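Local coordinates for protein succinyl-CoA ligase (ADP-forming) subunit alpha (Methanosaeta concilii, PDB 6HXI) that belongs to the succinyl-CoA ligase family, joins a CoA-ligase region to a helical citrate-synthase-like region, and binds coenzyme A, at residues B[469-475]-B[521-525]; B[513-519]-B[549-554]. One frame throughout, in Å; residues are numbered along the deposited sequence.

Both contacts lie in the helical region of the chain related to the C-terminal domain of citrate synthase, and their centres are about 17 Å apart. They share helix 517-530: interaction 2 engages its first turn and the loop leading into it, while interaction 1 uses the next residues, 521-525. The segments alternate along the sequence, in the order 469-475, 513-519, 521-525, 549-554, so the two contacts interlock. Helix 517-530 is thus tied through its start to helix 540-555 and, one turn further on, to the start of helix 471-480. The second connection is the buried one, and the side chain of Val475 there lies about 6 Å from a bound coenzyme A.

Interaction 1: residues B[469-475]-B[521-525]; sequences LAPEQFV and YALQV
This is a buried helix-helix contact in the citrate-synthase-like helical region, where the first turn of helix 471-480 packs against the early part of helix 517-530. The short axes come within 9.6 Å and cross at -60°, with Pro471 and Val525 the closest pair, their CA atoms 5.0 Å apart. Leu469 (phi/psi -49/129) and Ala470 (-71/146) are extended; Ala470 is the N-cap residue and the helix starts at Pro471. Gln473 OE1 accepts a hydrogen bond from Ala470 N at 3.2 Å, the N3 side chain bonding back to the N-cap NH.

Tyr521 (chi1 t) reaches over this start, and its OH donates to Leu469 O at 2.8 Å, near the plane of the ring. The rest of the contact is apolar. Pro471 CD meets Tyr521 CE1 at 3.8 Å, Pro471 CB meets Val525 CG2 at 3.8 Å, and Pro471 CG rests on Gln524 CB at 3.6 Å. Phe474 (chi1 t) turns its ring edge to Val525, CD2 to CG2 3.7 Å, while its other neighbours include Phe461, ring edge to face. Val475 CG2 touches Val525 CG1 at 3.7 Å, and the Val475 side chain is about 6 Å from a bound coenzyme A. A single tyrosine hydroxyl therefore satisfies the carbonyl just ahead of the helix, while the tyrosine ring, proline, phenylalanine and valines make up the hydrophobic part of the contact.

Interaction 2: residues B[513-519]-B[549-554]; sequences FPSTELL and IDLMSS
Asp550, the residue most covered here, uses its carboxylate to receive backbone NH groups in the first turn of another helix, within the all-helical citrate-synthase-like fold. It sits on helix 540-555 with chi1 m and points at the start of helix 517-530. Leu518 N donates to Asp550 OD1 at 2.9 Å and Leu519 N to Asp550 OD2 at 2.8 Å, so a negative charge meets the positive end of the helix dipole. Thr516 (phi/psi -135/48), at the N-cap position, makes no capping bond with its own side chain; its CA lies 5.4 Å from the CA of Asp550.

Ser554, one turn on from Asp550 and also chi1 m, is matched with Ser515, CA to CA 5.5 Å. Ser554 OG donates to Asp550 O at 2.9 Å and accepts from the extended Ser515 (-136/141) through Ser515 N at 3.2 Å.

Phe513 (chi1 m), first to leave the preceding helix, has its CA-to-CB bond toward helix 540-555: CD2 comes edge-on to Asp550 CB at 4.1 Å and CE2 reaches Leu551 CB at 4.0 Å, with Phe404 of helix 399-412 packed edge-to-face against it. On helix 517-530, Leu518 CD2 meets Ile549 CB at 3.7 Å. One water joins the polar parts: it donates to Asp550 OD1 at 2.7 Å, accepts from Glu517 N at 3.1 Å and lies 2.7 Å from Ser515 OG.

Interaction 1: residues B[469-475]-B[521-525]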
ATOM      1  N   LEU B 469      29.909  26.868  -6.459  1.00 56.54           N
ATOM      2  CA  LEU B 469      29.511  27.126  -7.862  1.00 54.94           C
ATOM      3  C   LEU B 469      28.756  28.444  -8.005  1.00 57.12           C
ATOM      4  O   LEU B 469      27.826  28.700  -7.243  1.00 56.29           O
ATOM      5  CB  LEU B 469      28.620  26.002  -8.414  1.00 53.97           C
ATOM      6  CG  LEU B 469      29.218  24.621  -8.624  1.00 57.98           C
ATOM      7  CD1 LEU B 469      28.176  23.678  -9.155  1.00 56.60           C
ATOM      8  CD2 LEU B 469      30.398  24.660  -9.586  1.00 62.47           C
ATOM      9  N   ALA B 470      29.174  29.307  -8.949  1.00 52.60           N
ATOM     10  CA  ALA B 470      28.431  30.539  -9.193  1.00 50.23           C
ATOM     11  C   ALA B 470      27.094  30.114  -9.881  1.00 49.30           C
ATOM     12  O   ALA B 470      27.102  29.105 -10.589  1.00 48.36           O
ATOM     13  CB  ALA B 470      29.229  31.469 -10.095  1.00 51.32           C
ATOM     14  N   PRO B 471      25.938  30.797  -9.637  1.00 43.89           N
ATOM     15  CA  PRO B 471      24.678  30.388 -10.295  1.00 43.57           C
ATOM     16  C   PRO B 471      24.806  30.035 -11.783  1.00 49.36           C
ATOM     17  O   PRO B 471      24.238  29.034 -12.216  1.00 48.45           O
ATOM     18  CB  PRO B 471      23.765  31.590 -10.075  1.00 45.44           C
ATOM     19  CG  PRO B 471      24.258  32.191  -8.823  1.00 48.90           C
ATOM     20  CD  PRO B 471      25.735  32.011  -8.820  1.00 44.57           C
ATOM     21  N   GLU B 472      25.625  30.804 -12.534  1.00 48.18           N
ATOM     22  CA  GLU B 472      25.917  30.619 -13.973  1.00 48.96           C
ATOM     23  C   GLU B 472      26.587  29.276 -14.223  1.00 51.32           C
ATOM     24  O   GLU B 472      26.196  28.576 -15.146  1.00 51.14           O
ATOM     25  CB  GLU B 472      26.803  31.759 -14.531  1.00 51.92           C
ATOM     26  CG  GLU B 472      26.379  33.179 -14.163  1.00 71.07           C
ATOM     27  CD  GLU B 472      26.707  33.632 -12.751  1.00 98.43           C
ATOM     28  OE1 GLU B 472      27.910  33.678 -12.403  1.00104.92           O
ATOM     29  OE2 GLU B 472      25.758  33.940 -11.990  1.00 88.57           O
ATOM     30  N   GLN B 473      27.553  28.900 -13.361  1.00 48.56           N
ATOM     31  CA  GLN B 473      28.281  27.631 -13.423  1.00 48.57           C
ATOM     32  C   GLN B 473      27.373  26.453 -13.161  1.00 49.79           C
ATOM     33  O   GLN B 473      27.527  25.426 -13.817  1.00 49.39           O
ATOM     34  CB  GLN B 473      29.486  27.617 -12.459  1.00 50.27           C
ATOM     35  CG  GLN B 473      30.613  28.558 -12.887  1.00 71.97           C
ATOM     36  CD  GLN B 473      31.808  28.471 -11.973  1.00 92.13           C
ATOM     37  OE1 GLN B 473      31.760  28.883 -10.807  1.00 86.77           O
ATOM     38  NE2 GLN B 473      32.914  27.949 -12.497  1.00 80.25           N
ATOM     39  N   PHE B 474      26.417  26.596 -12.211  1.00 44.37           N
ATOM     40  CA  PHE B 474      25.442  25.555 -11.879  1.00 41.94           C
ATOM     41  C   PHE B 474      24.506  25.347 -13.063  1.00 42.47           C
ATOM     42  O   PHE B 474      24.322  24.207 -13.503  1.00 40.45           O
ATOM     43  CB  PHE B 474      24.648  25.925 -10.605  1.00 43.24           C
ATOM     44  CG  PHE B 474      23.453  25.048 -10.259  1.00 42.95           C
ATOM     45  CD1 PHE B 474      23.577  23.656 -10.204  1.00 42.05           C
ATOM     46  CD2 PHE B 474      22.234  25.617  -9.898  1.00 42.72           C
ATOM     47  CE1 PHE B 474      22.504  22.856  -9.799  1.00 40.84           C
ATOM     48  CE2 PHE B 474      21.161  24.814  -9.512  1.00 43.58           C
ATOM     49  CZ  PHE B 474      21.312  23.435  -9.450  1.00 40.11           C
ATOM     50  N   VAL B 475      23.953  26.455 -13.607  1.00 39.12           N
ATOM     51  CA  VAL B 475      23.069  26.428 -14.784  1.00 38.31           C
ATOM     52  C   VAL B 475      23.819  25.748 -15.944  1.00 45.34           C
ATOM     53  O   VAL B 475      23.300  24.789 -16.511  1.00 45.97           O
ATOM     54  CB  VAL B 475      22.502  27.842 -15.113  1.00 41.63           C
ATOM     55  CG1 VAL B 475      21.766  27.880 -16.457  1.00 40.45           C
ATOM     56  CG2 VAL B 475      21.592  28.335 -13.991  1.00 40.87           C
ATOM     57  N   TYR B 521      20.376  32.518  -3.536  1.00 40.99           N
ATOM     58  CA  TYR B 521      21.102  31.803  -4.590  1.00 39.72           C
ATOM     59  C   TYR B 521      20.079  31.294  -5.624  1.00 41.46           C
ATOM     60  O   TYR B 521      20.253  31.494  -6.827  1.00 42.03           O
ATOM     61  CB  TYR B 521      21.881  30.619  -3.954  1.00 41.68           C
ATOM     62  CG  TYR B 521      22.763  29.848  -4.926  1.00 43.79           C
ATOM     63  CD1 TYR B 521      24.082  30.236  -5.163  1.00 46.41           C
ATOM     64  CD2 TYR B 521      22.284  28.726  -5.599  1.00 43.50           C
ATOM     65  CE1 TYR B 521      24.894  29.538  -6.052  1.00 45.31           C
ATOM     66  CE2 TYR B 521      23.089  28.019  -6.496  1.00 44.35           C
ATOM     67  CZ  TYR B 521      24.389  28.438  -6.729  1.00 49.23           C
ATOM     68  OH  TYR B 521      25.183  27.761  -7.623  1.00 46.67           O
ATOM     69  N   ALA B 522      18.990  30.667  -5.142  1.00 36.92           N
ATOM     70  CA  ALA B 522      17.963  30.105  -6.023  1.00 36.23           C
ATOM     71  C   ALA B 522      17.376  31.132  -6.962  1.00 39.44           C
ATOM     72  O   ALA B 522      17.188  30.810  -8.141  1.00 37.69           O
ATOM     73  CB  ALA B 522      16.871  29.418  -5.229  1.00 36.08           C
ATOM     74  N   LEU B 523      17.114  32.363  -6.445  1.00 35.91           N
ATOM     75  CA  LEU B 523      16.581  33.484  -7.211  1.00 36.83           C
ATOM     76  C   LEU B 523      17.601  34.002  -8.234  1.00 42.31           C
ATOM     77  O   LEU B 523      17.171  34.519  -9.244  1.00 42.26           O
ATOM     78  CB  LEU B 523      16.043  34.644  -6.311  1.00 37.77           C
ATOM     79  CG  LEU B 523      14.849  34.315  -5.373  1.00 42.55           C
ATOM     80  CD1 LEU B 523      14.577  35.449  -4.433  1.00 43.29           C
ATOM     81  CD2 LEU B 523      13.590  33.979  -6.156  1.00 44.88           C
ATOM     82  N   GLN B 524      18.930  33.865  -7.982  1.00 40.60           N
ATOM     83  CA  GLN B 524      19.991  34.223  -8.937  1.00 41.85           C
ATOM     84  C   GLN B 524      19.975  33.210 -10.079  1.00 46.12           C
ATOM     85  O   GLN B 524      20.130  33.612 -11.225  1.00 46.82           O
ATOM     86  CB  GLN B 524      21.390  34.241  -8.277  1.00 43.93           C
ATOM     87  CG  GLN B 524      21.690  35.476  -7.440  1.00 43.93           C
ATOM     88  CD  GLN B 524      23.076  35.399  -6.815  1.00 76.38           C
ATOM     89  OE1 GLN B 524      23.314  34.704  -5.810  1.00 74.05           O
ATOM     90  NE2 GLN B 524      24.035  36.110  -7.393  1.00 68.73           N
ATOM     91  N   VAL B 525      19.814  31.886  -9.762  1.00 42.24           N
ATOM     92  CA  VAL B 525      19.703  30.786 -10.746  1.00 41.19           C
ATOM     93  C   VAL B 525      18.454  31.017 -11.642  1.00 45.43           C
ATOM     94  O   VAL B 525      18.541  30.856 -12.876  1.00 45.26           O
ATOM     95  CB  VAL B 525      19.659  29.380 -10.090  1.00 41.93           C
ATOM     96  CG1 VAL B 525      19.304  28.306 -11.115  1.00 40.80           C
ATOM     97  CG2 VAL B 525      20.967  29.049  -9.377  1.00 41.03           C
TER

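Interaction 2: residues B[513-519]-B[549-554]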
ATOM      1  N   PHE B 513      11.775  34.500   7.797  1.00 40.04           N
ATOM      2  CA  PHE B 513      12.950  33.674   8.089  1.00 38.42           C
ATOM      3  C   PHE B 513      14.141  34.494   8.491  1.00 43.99           C
ATOM      4  O   PHE B 513      14.516  35.407   7.748  1.00 46.82           O
ATOM      5  CB  PHE B 513      13.355  32.783   6.901  1.00 38.15           C
ATOM      6  CG  PHE B 513      12.554  31.542   6.613  1.00 37.53           C
ATOM      7  CD1 PHE B 513      11.242  31.416   7.073  1.00 37.94           C
ATOM      8  CD2 PHE B 513      13.070  30.534   5.782  1.00 35.56           C
ATOM      9  CE1 PHE B 513      10.477  30.308   6.726  1.00 36.88           C
ATOM     10  CE2 PHE B 513      12.315  29.437   5.454  1.00 36.93           C
ATOM     11  CZ  PHE B 513      11.014  29.340   5.906  1.00 35.49           C
ATOM     12  N   PRO B 514      14.829  34.126   9.584  1.00 39.06           N
ATOM     13  CA  PRO B 514      16.047  34.859   9.959  1.00 39.80           C
ATOM     14  C   PRO B 514      17.073  34.937   8.826  1.00 49.02           C
ATOM     15  O   PRO B 514      17.656  36.003   8.617  1.00 52.71           O
ATOM     16  CB  PRO B 514      16.555  34.084  11.175  1.00 40.44           C
ATOM     17  CG  PRO B 514      15.296  33.524  11.790  1.00 44.25           C
ATOM     18  CD  PRO B 514      14.505  33.094  10.593  1.00 39.31           C
ATOM     19  N   SER B 515      17.244  33.833   8.062  1.00 44.73           N
ATOM     20  CA  SER B 515      18.141  33.732   6.903  1.00 43.81           C
ATOM     21  C   SER B 515      17.470  33.006   5.731  1.00 42.35           C
ATOM     22  O   SER B 515      16.754  32.032   5.944  1.00 38.40           O
ATOM     23  CB  SER B 515      19.426  33.001   7.268  1.00 47.31           C
ATOM     24  OG  SER B 515      19.189  31.617   7.454  1.00 54.87           O
ATOM     25  N   THR B 516      17.722  33.485   4.497  1.00 40.10           N
ATOM     26  CA  THR B 516      17.224  32.929   3.227  1.00 39.75           C
ATOM     27  C   THR B 516      18.402  32.884   2.229  1.00 45.18           C
ATOM     28  O   THR B 516      18.252  33.346   1.099  1.00 47.37           O
ATOM     29  CB  THR B 516      16.044  33.775   2.662  1.00 53.91           C
ATOM     30  OG1 THR B 516      16.530  35.063   2.289  1.00 61.77           O
ATOM     31  CG2 THR B 516      14.861  33.931   3.640  1.00 50.61           C
ATOM     32  N   GLU B 517      19.576  32.361   2.646  1.00 41.79           N
ATOM     33  CA  GLU B 517      20.788  32.268   1.811  1.00 42.70           C
ATOM     34  C   GLU B 517      20.597  31.367   0.568  1.00 43.62           C
ATOM     35  O   GLU B 517      20.982  31.753  -0.544  1.00 44.73           O
ATOM     36  CB  GLU B 517      21.960  31.771   2.661  1.00 45.41           C
ATOM     37  CG  GLU B 517      23.337  32.083   2.086  1.00 67.92           C
ATOM     38  CD  GLU B 517      24.540  31.504   2.818  1.00100.33           C
ATOM     39  OE1 GLU B 517      24.418  30.410   3.421  1.00101.18           O
ATOM     40  OE2 GLU B 517      25.628  32.117   2.724  1.00 93.89           O
ATOM     41  N   LEU B 518      19.987  30.174   0.751  1.00 35.33           N
ATOM     42  CA  LEU B 518      19.779  29.288  -0.379  1.00 33.15           C
ATOM     43  C   LEU B 518      18.675  29.834  -1.287  1.00 36.98           C
ATOM     44  O   LEU B 518      18.763  29.687  -2.517  1.00 35.16           O
ATOM     45  CB  LEU B 518      19.575  27.847   0.064  1.00 31.91           C
ATOM     46  CG  LEU B 518      19.651  26.788  -1.048  1.00 35.03           C
ATOM     47  CD1 LEU B 518      20.974  26.833  -1.794  1.00 34.65           C
ATOM     48  CD2 LEU B 518      19.347  25.408  -0.505  1.00 30.87           C
ATOM     49  N   LEU B 519      17.716  30.593  -0.702  1.00 35.35           N
ATOM     50  CA  LEU B 519      16.688  31.234  -1.514  1.00 36.25           C
ATOM     51  C   LEU B 519      17.291  32.355  -2.373  1.00 42.53           C
ATOM     52  O   LEU B 519      16.973  32.432  -3.560  1.00 43.77           O
ATOM     53  CB  LEU B 519      15.475  31.705  -0.705  1.00 35.94           C
ATOM     54  CG  LEU B 519      14.433  32.527  -1.491  1.00 40.28           C
ATOM     55  CD1 LEU B 519      13.620  31.643  -2.451  1.00 37.64           C
ATOM     56  CD2 LEU B 519      13.519  33.274  -0.548  1.00 42.53           C
ATOM     57  N   ILE B 549      15.725  23.910   3.502  1.00 33.10           N
ATOM     58  CA  ILE B 549      17.157  24.022   3.848  1.00 34.14           C
ATOM     59  C   ILE B 549      17.374  25.349   4.601  1.00 37.48           C
ATOM     60  O   ILE B 549      18.073  25.372   5.614  1.00 39.34           O
ATOM     61  CB  ILE B 549      18.109  23.933   2.605  1.00 37.40           C
ATOM     62  CG1 ILE B 549      17.886  22.627   1.778  1.00 35.80           C
ATOM     63  CG2 ILE B 549      19.605  24.130   3.010  1.00 38.20           C
ATOM     64  CD1 ILE B 549      17.915  21.414   2.577  1.00 35.42           C
ATOM     65  N   ASP B 550      16.786  26.449   4.105  1.00 31.78           N
ATOM     66  CA  ASP B 550      16.904  27.756   4.790  1.00 31.24           C
ATOM     67  C   ASP B 550      16.298  27.761   6.195  1.00 38.71           C
ATOM     68  O   ASP B 550      16.864  28.368   7.091  1.00 41.21           O
ATOM     69  CB  ASP B 550      16.329  28.870   3.952  1.00 31.00           C
ATOM     70  CG  ASP B 550      17.278  29.310   2.858  1.00 44.34           C
ATOM     71  OD1 ASP B 550      18.559  29.164   3.051  1.00 40.68           O
ATOM     72  OD2 ASP B 550      16.777  29.823   1.815  1.00 47.36           O
ATOM     73  N   LEU B 551      15.164  27.081   6.392  1.00 36.85           N
ATOM     74  CA  LEU B 551      14.494  26.956   7.690  1.00 36.19           C
ATOM     75  C   LEU B 551      15.479  26.258   8.673  1.00 39.34           C
ATOM     76  O   LEU B 551      15.681  26.717   9.808  1.00 37.93           O
ATOM     77  CB  LEU B 551      13.210  26.102   7.483  1.00 34.34           C
ATOM     78  CG  LEU B 551      12.328  25.824   8.700  1.00 38.34           C
ATOM     79  CD1 LEU B 551      10.911  25.513   8.265  1.00 37.49           C
ATOM     80  CD2 LEU B 551      12.801  24.589   9.464  1.00 40.35           C
ATOM     81  N   MET B 552      16.066  25.131   8.219  1.00 34.36           N
ATOM     82  CA  MET B 552      17.008  24.361   9.016  1.00 33.50           C
ATOM     83  C   MET B 552      18.264  25.155   9.360  1.00 37.27           C
ATOM     84  O   MET B 552      18.689  25.110  10.506  1.00 36.69           O
ATOM     85  CB  MET B 552      17.340  23.051   8.341  1.00 34.83           C
ATOM     86  CG  MET B 552      16.216  22.053   8.455  1.00 37.39           C
ATOM     87  SD  MET B 552      16.731  20.455   7.837  1.00 40.19           S
ATOM     88  CE  MET B 552      16.880  20.794   6.125  1.00 37.28           C
ATOM     89  N   SER B 553      18.809  25.923   8.399  1.00 33.13           N
ATOM     90  CA  SER B 553      19.940  26.818   8.636  1.00 33.93           C
ATOM     91  C   SER B 553      19.535  27.952   9.596  1.00 42.42           C
ATOM     92  O   SER B 553      20.365  28.404  10.371  1.00 43.73           O
ATOM     93  CB  SER B 553      20.430  27.427   7.326  1.00 36.46           C
ATOM     94  OG  SER B 553      20.970  26.416   6.498  1.00 37.69           O
ATOM     95  N   SER B 554      18.273  28.425   9.537  1.00 41.94           N
ATOM     96  CA  SER B 554      17.769  29.483  10.445  1.00 41.30           C
ATOM     97  C   SER B 554      17.627  28.941  11.876  1.00 48.09           C
ATOM     98  O   SER B 554      17.936  29.673  12.797  1.00 46.38           O
ATOM     99  CB  SER B 554      16.444  30.058   9.963  1.00 39.89           C
ATOM    100  OG  SER B 554      16.562  30.736   8.725  1.00 51.75           O
TER
HETATM  101  O   HOH W   1      19.730  30.469   5.101  1.00 36.71           O